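Long-range contacts in epidermal growth factor receptor pathway substrate 8-like protein 1 (Mus musculus, PDB 2CY5), which probably takes part in signal transduction by using its phosphotyrosine-binding (PTB) domain to dock short peptide motifs of partner proteins: residues F19-E23 against Q106-H110; S56-L62 against S73-I79; R92-L96 against A119-R123. The contacts are given in a common frame with arbitrary orientation. Residues are numbered along the deposited sequence.

Packing of a C-terminal helix against a bent antiparallel sheet is the architecture PTB domains share with the PH-like superfold, and these contacts sample it. Contact 1 pairs strands 9-20 and 108-114, contact 2 pairs the open end of the hairpin of strands 59-63 and 70-75, and contact 3 seats helix 118-133 on strand 94-99. Centres lie about 17 Å (1-2, 2-3) and 19 Å (1-3) apart. Contacts 1 and 2 touch where His110 CE1 approaches Tyr74 OH at 3.3 Å; contacts 1 and 3 meet at Val109 CG1 and Leu96 CG, 4.2 Å apart. A calcium ion, bound at Ala6 and Asp125, lies about 6 Å from the Pro57 side chain and 9 Å from that of Ile122.

Contact 1 of 3, residues F19-E23 against Q106-H110; sequences FCLGE and QPDVH
In the PTB sheet, strands 9-20 and 108-114 are antiparallel neighbours, and residues 19-23 meet 106-110 at one end of that pairing, both mainly extended (Phe19 -143/153, Asp108 -125/151). Phe19 and Val109 form a hydrogen-bonded pair (Phe19 N to Val109 O 3.0 Å, Val109 N to Phe19 O 2.8 Å), Cys20 and Asp108 the adjoining non-hydrogen-bonded pair; Leu21 N to Pro107 O, 2.9 Å, continues the pairing. Phe19 (chi1 p) brings its ring over t-rotamer Val109 in a CH-pi contact, Val109 CB 4.0 Å from the Phe19 ring centroid; helix 30-42 packs on the ring. Leu21 (m, t) packs beside it, CG 3.4 Å from Val109 CG2. Gln106 (m, t) extends along Gly22, where an ideal CB would stand 3.2 Å from Gln106 NE2, so a missing side chain probably helps. The Cys20 and Asp108 face adjoins the second subunit: Cys20 forms a disulfide with its Cys20, Asp108 a salt bridge with its Arg104. Both side chains are m, placing Cys20 SG 3.5 Å from Asp108 OD1.

Contact 2 of 3, residues S56-L62 against S73-I79; sequences SPSQVTL and SYPLDAI
Two consecutive strands joined through a short connection usually pair antiparallel, and segments 56-62 and 73-79 illustrate the open end of such a hairpin. The axes of strands 59-62 and 73-75 run 4.5 Å apart at 176°. Val60 and Tyr74 make the hydrogen-bonded pair, flanked by non-hydrogen-bonded pairs Gln59 with Pro75 and Thr61 with Ser73.

Backbone hydrogen bonds set this register: Val60 N to Tyr74 O 2.9 Å, Tyr74 N to Val60 O 2.7 Å, and Leu76 N to Ser58 O 3.1 Å. CA-H...O contacts fill the gaps, Ser73 CA to Val60 O at 3.3 Å and Pro75 CA to Ser58 O at 3.5 Å. Pro57 and Ser58 (-71/-11 and -109/-15) are the central residues of a type I turn, with Ser56 N to Gln59 O 3.0 Å across its ends; after Pro75 the other chain segment makes a 3-10 turn, with Ala78 N to Pro75 O 2.9 Å and Ile79 N to Leu76 O 3.1 Å.

Apolar packing gathers around Val60 (t), whose CG2 lies 3.6 Å from Ile79 CD1 and 4.1 Å from Leu76 CD2, both partners being m, t. Leu62 (m, t) sets CD1 3.8 Å from CE1 at the edge of the Tyr74 ring (chi1 m, chi2 93°). On the face carrying Gln59, Thr61, Ser73 and Pro75, p-rotamer Gln59 puts its CB 3.7 Å from Pro75 CA, while Ser73 OG is hydrogen-bonded to Glu70 OE2.

The C-terminal helix packs on Leu76 and Ile79, just beyond the hairpin, and residues 75-79 lead from strand 70-75 to strand 79-85, the outermost strands of the sheet, as in PH-like PTB domains.

Contact 3 of 3, residues R92-L96 against A119-R123; sequences RSLLL and AELIR
This is a strand-on-helix packing contact inside the PTB domain, where the first turn of the C-terminal helix 118-133 settles on strand 94-99. The axes of strand 94-96 and helix 119-123 approach to 7.7 Å with directions 26° apart. Closeness rests on Ala119, whose small CB points at the strand and reaches 3.4 Å from Leu94 C and 3.9 Å from Leu95 CB. Leu95 (t, p) reaches the next turn, with CD2 3.8 Å from CG2 of Ile122 (m, t) and CD1 4.2 Å from Arg123 CB. Leu94 points away from this helix and touches Leu37 of helix 30-42, among others. At the margin, a water joins Ser93 OG (2.8 Å) to Glu120 OE2 (3.2 Å), whereas Glu120 OE1 holds Arg123 NE in a 2.6 Å salt bridge. Ala119 and Glu120 also touch Ala84 of strand 79-85, beside which PTB domains commonly take up peptide. Direct contact is thus mainly apolar, burying Ala119 N without a partner, with polarity bridged by solvent at its edge.

Contact 1 of 3, residues F19-E23 against Q106-H110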
ATOM      1  N   PHE A  19       7.901   0.372  -4.444  1.00 30.47           N
ATOM      2  CA  PHE A  19       7.767   1.710  -4.985  1.00 32.56           C
ATOM      3  C   PHE A  19       6.675   1.714  -6.034  1.00 34.99           C
ATOM      4  O   PHE A  19       6.377   0.645  -6.619  1.00 31.99           O
ATOM      5  CB  PHE A  19       9.152   2.228  -5.507  1.00 37.88           C
ATOM      6  CG  PHE A  19       9.712   1.486  -6.715  1.00 37.80           C
ATOM      7  CD1 PHE A  19       9.171   1.640  -7.945  1.00 34.79           C
ATOM      8  CD2 PHE A  19      10.826   0.622  -6.519  1.00 41.24           C
ATOM      9  CE1 PHE A  19       9.718   0.921  -9.083  1.00 37.46           C
ATOM     10  CE2 PHE A  19      11.396  -0.104  -7.616  1.00 39.27           C
ATOM     11  CZ  PHE A  19      10.854   0.036  -8.873  1.00 36.04           C
ATOM     12  N   CYS A  20       6.018   2.857  -6.262  1.00 30.68           N
ATOM     13  CA  CYS A  20       4.837   2.917  -7.164  1.00 30.94           C
ATOM     14  C   CYS A  20       5.386   3.017  -8.569  1.00 31.82           C
ATOM     15  O   CYS A  20       6.476   3.597  -8.831  1.00 33.19           O
ATOM     16  CB  CYS A  20       3.964   4.288  -6.901  1.00 39.30           C
ATOM     17  SG  CYS A  20       3.666   4.095  -5.051  1.00 56.44           S
ATOM     18  N   LEU A  21       4.609   2.502  -9.455  1.00 30.31           N
ATOM     19  CA  LEU A  21       4.979   2.564 -10.920  1.00 36.71           C
ATOM     20  C   LEU A  21       4.056   3.515 -11.631  1.00 42.58           C
ATOM     21  O   LEU A  21       2.906   3.232 -11.710  1.00 45.09           O
ATOM     22  CB  LEU A  21       4.742   1.291 -11.722  1.00 41.21           C
ATOM     23  CG  LEU A  21       5.698   0.206 -11.581  1.00 48.95           C
ATOM     24  CD1 LEU A  21       5.351  -0.914 -12.496  1.00 35.88           C
ATOM     25  CD2 LEU A  21       7.075   0.760 -12.015  1.00 49.32           C
ATOM     26  N   GLY A  22       4.563   4.573 -12.196  1.00 45.98           N
ATOM     27  CA  GLY A  22       3.710   5.511 -12.934  1.00 50.09           C
ATOM     28  C   GLY A  22       3.999   5.399 -14.445  1.00 52.59           C
ATOM     29  O   GLY A  22       5.136   5.097 -14.818  1.00 48.25           O
ATOM     30  N   GLU A  23       3.013   5.743 -15.289  1.00 53.78           N
ATOM     31  CA  GLU A  23       3.137   5.624 -16.762  1.00 60.30           C
ATOM     32  C   GLU A  23       4.185   6.533 -17.344  1.00 61.45           C
ATOM     33  O   GLU A  23       4.548   6.353 -18.493  1.00 65.20           O
ATOM     34  CB  GLU A  23       1.825   5.938 -17.446  1.00 56.10           C
ATOM     35  CG  GLU A  23       0.669   5.112 -16.885  1.00 62.29           C
ATOM     36  CD  GLU A  23      -0.528   5.219 -17.772  1.00 62.42           C
ATOM     37  OE1 GLU A  23      -0.665   6.301 -18.350  1.00 62.10           O
ATOM     38  OE2 GLU A  23      -1.323   4.268 -17.872  1.00 57.96           O
ATOM     39  N   GLN A 106      -2.141   3.353  -8.870  1.00 37.21           N
ATOM     40  CA  GLN A 106      -1.033   2.846  -9.679  1.00 34.61           C
ATOM     41  C   GLN A 106      -0.585   1.499  -9.129  1.00 32.90           C
ATOM     42  O   GLN A 106      -0.780   1.219  -7.940  1.00 28.67           O
ATOM     43  CB  GLN A 106       0.116   3.795  -9.570  1.00 32.27           C
ATOM     44  CG  GLN A 106      -0.107   5.129 -10.427  1.00 44.93           C
ATOM     45  CD  GLN A 106       0.988   6.208 -10.230  1.00 56.54           C
ATOM     46  OE1 GLN A 106       1.798   6.199  -9.217  1.00 55.14           O
ATOM     47  NE2 GLN A 106       0.994   7.201 -11.188  1.00 61.43           N
ATOM     48  N   PRO A 107       0.058   0.690  -9.986  1.00 34.38           N
ATOM     49  CA  PRO A 107       0.548  -0.626  -9.491  1.00 33.73           C
ATOM     50  C   PRO A 107       1.854  -0.325  -8.674  1.00 30.88           C
ATOM     51  O   PRO A 107       2.449   0.764  -8.753  1.00 32.18           O
ATOM     52  CB  PRO A 107       1.012  -1.359 -10.729  1.00 39.04           C
ATOM     53  CG  PRO A 107       0.828  -0.346 -11.908  1.00 40.81           C
ATOM     54  CD  PRO A 107       0.126   0.830 -11.458  1.00 33.94           C
ATOM     55  N   ASP A 108       2.309  -1.331  -7.907  1.00 27.94           N
ATOM     56  CA  ASP A 108       3.545  -1.136  -7.127  1.00 32.57           C
ATOM     57  C   ASP A 108       4.492  -2.307  -7.531  1.00 31.65           C
ATOM     58  O   ASP A 108       3.968  -3.451  -7.844  1.00 32.26           O
ATOM     59  CB  ASP A 108       3.220  -1.426  -5.664  1.00 34.73           C
ATOM     60  CG  ASP A 108       2.238  -0.411  -5.042  1.00 43.99           C
ATOM     61  OD1 ASP A 108       2.606   0.744  -5.324  1.00 39.93           O
ATOM     62  OD2 ASP A 108       1.224  -0.751  -4.313  1.00 43.90           O
ATOM     63  N   VAL A 109       5.786  -1.988  -7.430  1.00 30.61           N
ATOM     64  CA  VAL A 109       6.822  -3.002  -7.595  1.00 28.29           C
ATOM     65  C   VAL A 109       7.330  -3.376  -6.179  1.00 31.38           C
ATOM     66  O   VAL A 109       7.720  -2.462  -5.428  1.00 32.02           O
ATOM     67  CB  VAL A 109       7.957  -2.430  -8.393  1.00 37.34           C
ATOM     68  CG1 VAL A 109       9.214  -3.417  -8.270  1.00 40.37           C
ATOM     69  CG2 VAL A 109       7.402  -2.203  -9.835  1.00 35.44           C
ATOM     70  N   HIS A 110       7.339  -4.650  -5.819  1.00 30.16           N
ATOM     71  CA  HIS A 110       7.921  -5.041  -4.534  1.00 29.74           C
ATOM     72  C   HIS A 110       9.227  -5.942  -4.862  1.00 35.52           C
ATOM     73  O   HIS A 110       9.173  -6.884  -5.714  1.00 34.48           O
ATOM     74  CB  HIS A 110       6.983  -5.909  -3.780  1.00 31.63           C
ATOM     75  CG  HIS A 110       5.624  -5.313  -3.507  1.00 35.93           C
ATOM     76  ND1 HIS A 110       5.384  -4.506  -2.409  1.00 36.85           N
ATOM     77  CD2 HIS A 110       4.443  -5.380  -4.200  1.00 39.14           C
ATOM     78  CE1 HIS A 110       4.116  -4.086  -2.462  1.00 40.63           C
ATOM     79  NE2 HIS A 110       3.530  -4.589  -3.536  1.00 38.19           N
TER
HETATM   80  O   HOH W   1       0.431   6.086 -13.998  1.00 54.90           O

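Contact 2 of 3, residues S56-L62 against S73-I79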
ATOM      1  N   SER A  56      -0.374 -19.255  -0.689  1.00 38.72           N
ATOM      2  CA  SER A  56      -1.524 -20.147  -0.501  1.00 37.70           C
ATOM      3  C   SER A  56      -2.247 -20.150  -1.743  1.00 36.74           C
ATOM      4  O   SER A  56      -1.961 -19.371  -2.660  1.00 39.54           O
ATOM      5  CB  SER A  56      -2.344 -19.669   0.656  1.00 41.77           C
ATOM      6  OG  SER A  56      -3.150 -18.633   0.237  1.00 48.57           O
ATOM      7  N   PRO A  57      -3.245 -21.023  -1.923  1.00 42.66           N
ATOM      8  CA  PRO A  57      -3.862 -20.967  -3.246  1.00 38.31           C
ATOM      9  C   PRO A  57      -4.729 -19.728  -3.539  1.00 41.66           C
ATOM     10  O   PRO A  57      -5.184 -19.622  -4.610  1.00 44.19           O
ATOM     11  CB  PRO A  57      -4.800 -22.207  -3.289  1.00 45.94           C
ATOM     12  CG  PRO A  57      -4.005 -23.151  -2.293  1.00 40.10           C
ATOM     13  CD  PRO A  57      -3.693 -22.199  -1.137  1.00 42.26           C
ATOM     14  N   SER A  58      -5.042 -18.928  -2.551  1.00 42.57           N
ATOM     15  CA  SER A  58      -5.846 -17.693  -2.811  1.00 46.55           C
ATOM     16  C   SER A  58      -5.078 -16.383  -2.685  1.00 42.71           C
ATOM     17  O   SER A  58      -5.601 -15.369  -3.111  1.00 46.54           O
ATOM     18  CB  SER A  58      -6.981 -17.616  -1.840  1.00 41.14           C
ATOM     19  OG  SER A  58      -6.471 -17.535  -0.516  1.00 53.19           O
ATOM     20  N   GLN A  59      -3.881 -16.386  -2.062  1.00 41.06           N
ATOM     21  CA  GLN A  59      -3.102 -15.148  -1.808  1.00 39.45           C
ATOM     22  C   GLN A  59      -1.694 -15.327  -1.428  1.00 42.73           C
ATOM     23  O   GLN A  59      -1.274 -16.451  -1.055  1.00 41.29           O
ATOM     24  CB  GLN A  59      -3.723 -14.325  -0.722  1.00 42.41           C
ATOM     25  CG  GLN A  59      -3.828 -14.958   0.624  1.00 50.58           C
ATOM     26  CD  GLN A  59      -4.539 -13.993   1.688  1.00 60.75           C
ATOM     27  OE1 GLN A  59      -4.139 -13.946   2.833  1.00 62.10           O
ATOM     28  NE2 GLN A  59      -5.556 -13.242   1.266  1.00 63.23           N
ATOM     29  N   VAL A  60      -0.937 -14.239  -1.532  1.00 34.05           N
ATOM     30  CA  VAL A  60       0.440 -14.204  -1.063  1.00 36.43           C
ATOM     31  C   VAL A  60       0.354 -13.350   0.199  1.00 38.78           C
ATOM     32  O   VAL A  60      -0.244 -12.243   0.178  1.00 41.48           O
ATOM     33  CB  VAL A  60       1.427 -13.551  -2.076  1.00 36.84           C
ATOM     34  CG1 VAL A  60       2.789 -13.340  -1.457  1.00 35.96           C
ATOM     35  CG2 VAL A  60       1.537 -14.450  -3.237  1.00 41.90           C
ATOM     36  N   THR A  61       0.884 -13.864   1.284  1.00 40.85           N
ATOM     37  CA  THR A  61       0.881 -13.136   2.588  1.00 41.58           C
ATOM     38  C   THR A  61       2.273 -12.856   3.112  1.00 40.31           C
ATOM     39  O   THR A  61       3.175 -13.702   2.919  1.00 40.31           O
ATOM     40  CB  THR A  61       0.132 -13.992   3.611  1.00 49.15           C
ATOM     41  OG1 THR A  61      -1.195 -14.271   3.094  1.00 54.81           O
ATOM     42  CG2 THR A  61       0.008 -13.251   4.870  1.00 58.83           C
ATOM     43  N   LEU A  62       2.520 -11.697   3.745  1.00 34.88           N
ATOM     44  CA  LEU A  62       3.795 -11.385   4.339  1.00 35.59           C
ATOM     45  C   LEU A  62       3.604 -11.321   5.879  1.00 44.54           C
ATOM     46  O   LEU A  62       2.757 -10.497   6.366  1.00 47.64           O
ATOM     47  CB  LEU A  62       4.318 -10.009   3.892  1.00 42.45           C
ATOM     48  CG  LEU A  62       4.466 -10.016   2.362  1.00 45.31           C
ATOM     49  CD1 LEU A  62       4.762  -8.636   1.906  1.00 48.24           C
ATOM     50  CD2 LEU A  62       5.873 -10.885   2.101  1.00 46.88           C
ATOM     51  N   SER A  73      -1.176  -8.626   2.697  1.00 46.21           N
ATOM     52  CA  SER A  73      -1.588  -9.738   1.911  1.00 49.66           C
ATOM     53  C   SER A  73      -2.035  -9.317   0.515  1.00 51.20           C
ATOM     54  O   SER A  73      -2.601  -8.273   0.278  1.00 51.16           O
ATOM     55  CB  SER A  73      -2.695 -10.457   2.595  1.00 57.57           C
ATOM     56  OG  SER A  73      -3.793  -9.623   2.705  1.00 62.28           O
ATOM     57  N   TYR A  74      -1.728 -10.099  -0.463  1.00 37.84           N
ATOM     58  CA  TYR A  74      -2.133  -9.818  -1.808  1.00 40.14           C
ATOM     59  C   TYR A  74      -2.877 -10.990  -2.435  1.00 43.79           C
ATOM     60  O   TYR A  74      -2.282 -12.023  -2.764  1.00 45.97           O
ATOM     61  CB  TYR A  74      -0.888  -9.556  -2.630  1.00 42.47           C
ATOM     62  CG  TYR A  74       0.098  -8.553  -2.043  1.00 56.05           C
ATOM     63  CD1 TYR A  74       1.156  -8.997  -1.236  1.00 60.66           C
ATOM     64  CD2 TYR A  74      -0.047  -7.147  -2.258  1.00 62.06           C
ATOM     65  CE1 TYR A  74       2.043  -8.123  -0.632  1.00 66.20           C
ATOM     66  CE2 TYR A  74       0.843  -6.236  -1.666  1.00 63.37           C
ATOM     67  CZ  TYR A  74       1.895  -6.740  -0.833  1.00 68.87           C
ATOM     68  OH  TYR A  74       2.777  -5.927  -0.122  1.00 70.05           O
ATOM     69  N   PRO A  75      -4.174 -10.868  -2.608  1.00 44.29           N
ATOM     70  CA  PRO A  75      -4.978 -11.919  -3.225  1.00 44.72           C
ATOM     71  C   PRO A  75      -4.398 -12.102  -4.605  1.00 49.04           C
ATOM     72  O   PRO A  75      -3.893 -11.114  -5.207  1.00 46.21           O
ATOM     73  CB  PRO A  75      -6.396 -11.312  -3.300  1.00 50.22           C
ATOM     74  CG  PRO A  75      -6.153  -9.852  -3.237  1.00 51.56           C
ATOM     75  CD  PRO A  75      -4.963  -9.629  -2.286  1.00 47.83           C
ATOM     76  N   LEU A  76      -4.513 -13.312  -5.170  1.00 39.72           N
ATOM     77  CA  LEU A  76      -3.828 -13.603  -6.384  1.00 45.44           C
ATOM     78  C   LEU A  76      -4.338 -12.767  -7.504  1.00 46.57           C
ATOM     79  O   LEU A  76      -3.616 -12.491  -8.418  1.00 40.38           O
ATOM     80  CB  LEU A  76      -3.977 -15.093  -6.702  1.00 43.37           C
ATOM     81  CG  LEU A  76      -3.207 -15.972  -5.647  1.00 50.12           C
ATOM     82  CD1 LEU A  76      -3.292 -17.472  -6.188  1.00 41.99           C
ATOM     83  CD2 LEU A  76      -1.647 -15.652  -5.481  1.00 41.00           C
ATOM     84  N   ASP A  77      -5.568 -12.332  -7.397  1.00 45.28           N
ATOM     85  CA  ASP A  77      -6.177 -11.460  -8.446  1.00 52.00           C
ATOM     86  C   ASP A  77      -5.415 -10.096  -8.587  1.00 49.01           C
ATOM     87  O   ASP A  77      -5.430  -9.512  -9.618  1.00 49.70           O
ATOM     88  CB  ASP A  77      -7.608 -11.116  -7.969  1.00 61.92           C
ATOM     89  CG  ASP A  77      -8.426 -10.594  -9.052  1.00 67.29           C
ATOM     90  OD1 ASP A  77      -9.521 -10.061  -8.754  1.00 76.28           O
ATOM     91  OD2 ASP A  77      -7.932 -10.754 -10.207  1.00 74.05           O
ATOM     92  N   ALA A  78      -4.819  -9.602  -7.468  1.00 47.91           N
ATOM     93  CA  ALA A  78      -4.007  -8.385  -7.391  1.00 42.49           C
ATOM     94  C   ALA A  78      -2.599  -8.564  -7.961  1.00 42.85           C
ATOM     95  O   ALA A  78      -1.951  -7.590  -8.262  1.00 41.20           O
ATOM     96  CB  ALA A  78      -3.906  -7.953  -5.875  1.00 39.44           C
ATOM     97  N   ILE A  79      -2.067  -9.765  -8.153  1.00 36.74           N
ATOM     98  CA  ILE A  79      -0.668  -9.865  -8.705  1.00 35.23           C
ATOM     99  C   ILE A  79      -0.609  -9.762 -10.203  1.00 40.33           C
ATOM    100  O   ILE A  79      -1.194 -10.551 -10.889  1.00 41.79           O
ATOM    101  CB  ILE A  79      -0.044 -11.237  -8.159  1.00 35.33           C
ATOM    102  CG1 ILE A  79      -0.183 -11.184  -6.642  1.00 42.44           C
ATOM    103  CG2 ILE A  79       1.354 -11.459  -8.606  1.00 36.95           C
ATOM    104  CD1 ILE A  79       0.395 -12.410  -5.935  1.00 45.93           C
TER

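Contact 3 of 3, residues R92-L96 against A119-R123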
ATOM      1  N   ARG A  92      23.307 -12.893  -6.147  1.00 86.67           N
ATOM      2  CA  ARG A  92      21.905 -13.328  -5.832  1.00 80.53           C
ATOM      3  C   ARG A  92      20.749 -12.932  -6.657  1.00 73.66           C
ATOM      4  O   ARG A  92      20.662 -11.849  -7.204  1.00 68.88           O
ATOM      5  CB  ARG A  92      21.476 -12.907  -4.471  1.00 83.75           C
ATOM      6  CG  ARG A  92      22.032 -13.635  -3.451  1.00 85.72           C
ATOM      7  CD  ARG A  92      21.103 -13.588  -2.354  1.00 87.86           C
ATOM      8  NE  ARG A  92      21.810 -13.333  -1.119  1.00 89.48           N
ATOM      9  CZ  ARG A  92      21.194 -13.333   0.052  1.00 89.99           C
ATOM     10  NH1 ARG A  92      19.920 -13.581   0.099  1.00 93.46           N
ATOM     11  NH2 ARG A  92      21.816 -13.054   1.175  1.00 91.40           N
ATOM     12  N   SER A  93      19.725 -13.713  -6.383  1.00 64.08           N
ATOM     13  CA  SER A  93      18.509 -13.527  -7.106  1.00 60.74           C
ATOM     14  C   SER A  93      17.511 -12.607  -6.315  1.00 42.88           C
ATOM     15  O   SER A  93      17.421 -12.613  -5.106  1.00 44.15           O
ATOM     16  CB  SER A  93      17.930 -14.938  -7.412  1.00 66.02           C
ATOM     17  OG  SER A  93      17.179 -15.002  -8.653  1.00 74.96           O
ATOM     18  N   LEU A  94      16.843 -11.724  -7.010  1.00 42.43           N
ATOM     19  CA  LEU A  94      15.808 -10.960  -6.325  1.00 34.14           C
ATOM     20  C   LEU A  94      14.447 -11.541  -6.827  1.00 33.15           C
ATOM     21  O   LEU A  94      14.285 -11.910  -8.008  1.00 35.87           O
ATOM     22  CB  LEU A  94      15.866  -9.557  -6.823  1.00 35.73           C
ATOM     23  CG  LEU A  94      17.259  -8.951  -6.387  1.00 46.12           C
ATOM     24  CD1 LEU A  94      17.217  -7.504  -6.847  1.00 50.56           C
ATOM     25  CD2 LEU A  94      17.527  -9.094  -4.821  1.00 43.38           C
ATOM     26  N   LEU A  95      13.462 -11.494  -5.950  1.00 30.50           N
ATOM     27  CA  LEU A  95      12.142 -11.874  -6.290  1.00 28.23           C
ATOM     28  C   LEU A  95      11.379 -10.502  -6.601  1.00 38.52           C
ATOM     29  O   LEU A  95      11.357  -9.549  -5.777  1.00 34.24           O
ATOM     30  CB  LEU A  95      11.467 -12.515  -5.092  1.00 27.07           C
ATOM     31  CG  LEU A  95       9.954 -12.724  -5.443  1.00 32.33           C
ATOM     32  CD1 LEU A  95       9.717 -13.804  -6.523  1.00 35.06           C
ATOM     33  CD2 LEU A  95       9.144 -13.246  -4.092  1.00 32.80           C
ATOM     34  N   LEU A  96      10.818 -10.368  -7.774  1.00 30.25           N
ATOM     35  CA  LEU A  96      10.081  -9.144  -8.054  1.00 35.72           C
ATOM     36  C   LEU A  96       8.629  -9.481  -8.123  1.00 33.11           C
ATOM     37  O   LEU A  96       8.166 -10.505  -8.756  1.00 33.32           O
ATOM     38  CB  LEU A  96      10.576  -8.636  -9.363  1.00 32.22           C
ATOM     39  CG  LEU A  96      10.256  -7.202  -9.765  1.00 47.26           C
ATOM     40  CD1 LEU A  96      11.096  -6.774 -10.959  1.00 46.53           C
ATOM     41  CD2 LEU A  96       8.936  -7.257 -10.163  1.00 43.78           C
ATOM     42  N   ALA A 119      15.172 -16.934  -5.011  1.00 37.31           N
ATOM     43  CA  ALA A 119      13.940 -16.264  -5.465  1.00 32.39           C
ATOM     44  C   ALA A 119      13.318 -17.134  -6.530  1.00 38.20           C
ATOM     45  O   ALA A 119      12.138 -17.067  -6.759  1.00 33.44           O
ATOM     46  CB  ALA A 119      14.345 -14.834  -6.200  1.00 35.30           C
ATOM     47  N   GLU A 120      14.146 -17.950  -7.222  1.00 34.50           N
ATOM     48  CA  GLU A 120      13.606 -18.771  -8.323  1.00 37.30           C
ATOM     49  C   GLU A 120      12.566 -19.780  -7.884  1.00 32.93           C
ATOM     50  O   GLU A 120      11.541 -19.970  -8.619  1.00 36.97           O
ATOM     51  CB  GLU A 120      14.717 -19.574  -8.990  1.00 38.47           C
ATOM     52  CG  GLU A 120      14.157 -20.183 -10.206  1.00 55.25           C
ATOM     53  CD  GLU A 120      13.882 -19.091 -11.270  1.00 65.19           C
ATOM     54  OE1 GLU A 120      12.882 -19.339 -12.014  1.00 70.33           O
ATOM     55  OE2 GLU A 120      14.683 -18.058 -11.331  1.00 62.92           O
ATOM     56  N   LEU A 121      12.779 -20.335  -6.731  1.00 34.03           N
ATOM     57  CA  LEU A 121      11.828 -21.348  -6.192  1.00 33.65           C
ATOM     58  C   LEU A 121      10.587 -20.661  -5.805  1.00 37.22           C
ATOM     59  O   LEU A 121       9.489 -21.176  -5.997  1.00 33.98           O
ATOM     60  CB  LEU A 121      12.458 -22.012  -4.965  1.00 38.66           C
ATOM     61  CG  LEU A 121      11.728 -23.173  -4.275  1.00 37.36           C
ATOM     62  CD1 LEU A 121      11.698 -24.350  -5.202  1.00 42.69           C
ATOM     63  CD2 LEU A 121      12.413 -23.657  -2.999  1.00 41.35           C
ATOM     64  N   ILE A 122      10.698 -19.420  -5.324  1.00 32.86           N
ATOM     65  CA  ILE A 122       9.427 -18.750  -4.859  1.00 31.79           C
ATOM     66  C   ILE A 122       8.623 -18.278  -6.053  1.00 30.15           C
ATOM     67  O   ILE A 122       7.380 -18.375  -6.022  1.00 34.37           O
ATOM     68  CB  ILE A 122       9.730 -17.511  -3.881  1.00 33.94           C
ATOM     69  CG1 ILE A 122      10.557 -17.961  -2.616  1.00 37.87           C
ATOM     70  CG2 ILE A 122       8.408 -16.906  -3.429  1.00 33.95           C
ATOM     71  CD1 ILE A 122      11.230 -16.723  -1.809  1.00 36.79           C
ATOM     72  N   ARG A 123       9.322 -17.745  -7.079  1.00 30.67           N
ATOM     73  CA  ARG A 123       8.715 -17.364  -8.356  1.00 31.85           C
ATOM     74  C   ARG A 123       7.926 -18.548  -8.934  1.00 37.75           C
ATOM     75  O   ARG A 123       6.763 -18.368  -9.311  1.00 34.24           O
ATOM     76  CB  ARG A 123       9.772 -16.945  -9.357  1.00 34.91           C
ATOM     77  CG  ARG A 123       9.148 -16.693 -10.759  1.00 40.85           C
ATOM     78  CD  ARG A 123      10.239 -16.605 -11.782  1.00 47.82           C
ATOM     79  NE  ARG A 123      10.598 -18.000 -11.980  1.00 53.11           N
ATOM     80  CZ  ARG A 123       9.771 -18.858 -12.591  1.00 57.76           C
ATOM     81  NH1 ARG A 123       8.585 -18.457 -13.052  1.00 57.74           N
ATOM     82  NH2 ARG A 123      10.131 -20.120 -12.703  1.00 61.60           N
TER
HETATM   83  O   HOH W   2      17.132 -16.016 -11.310  1.00 70.12           O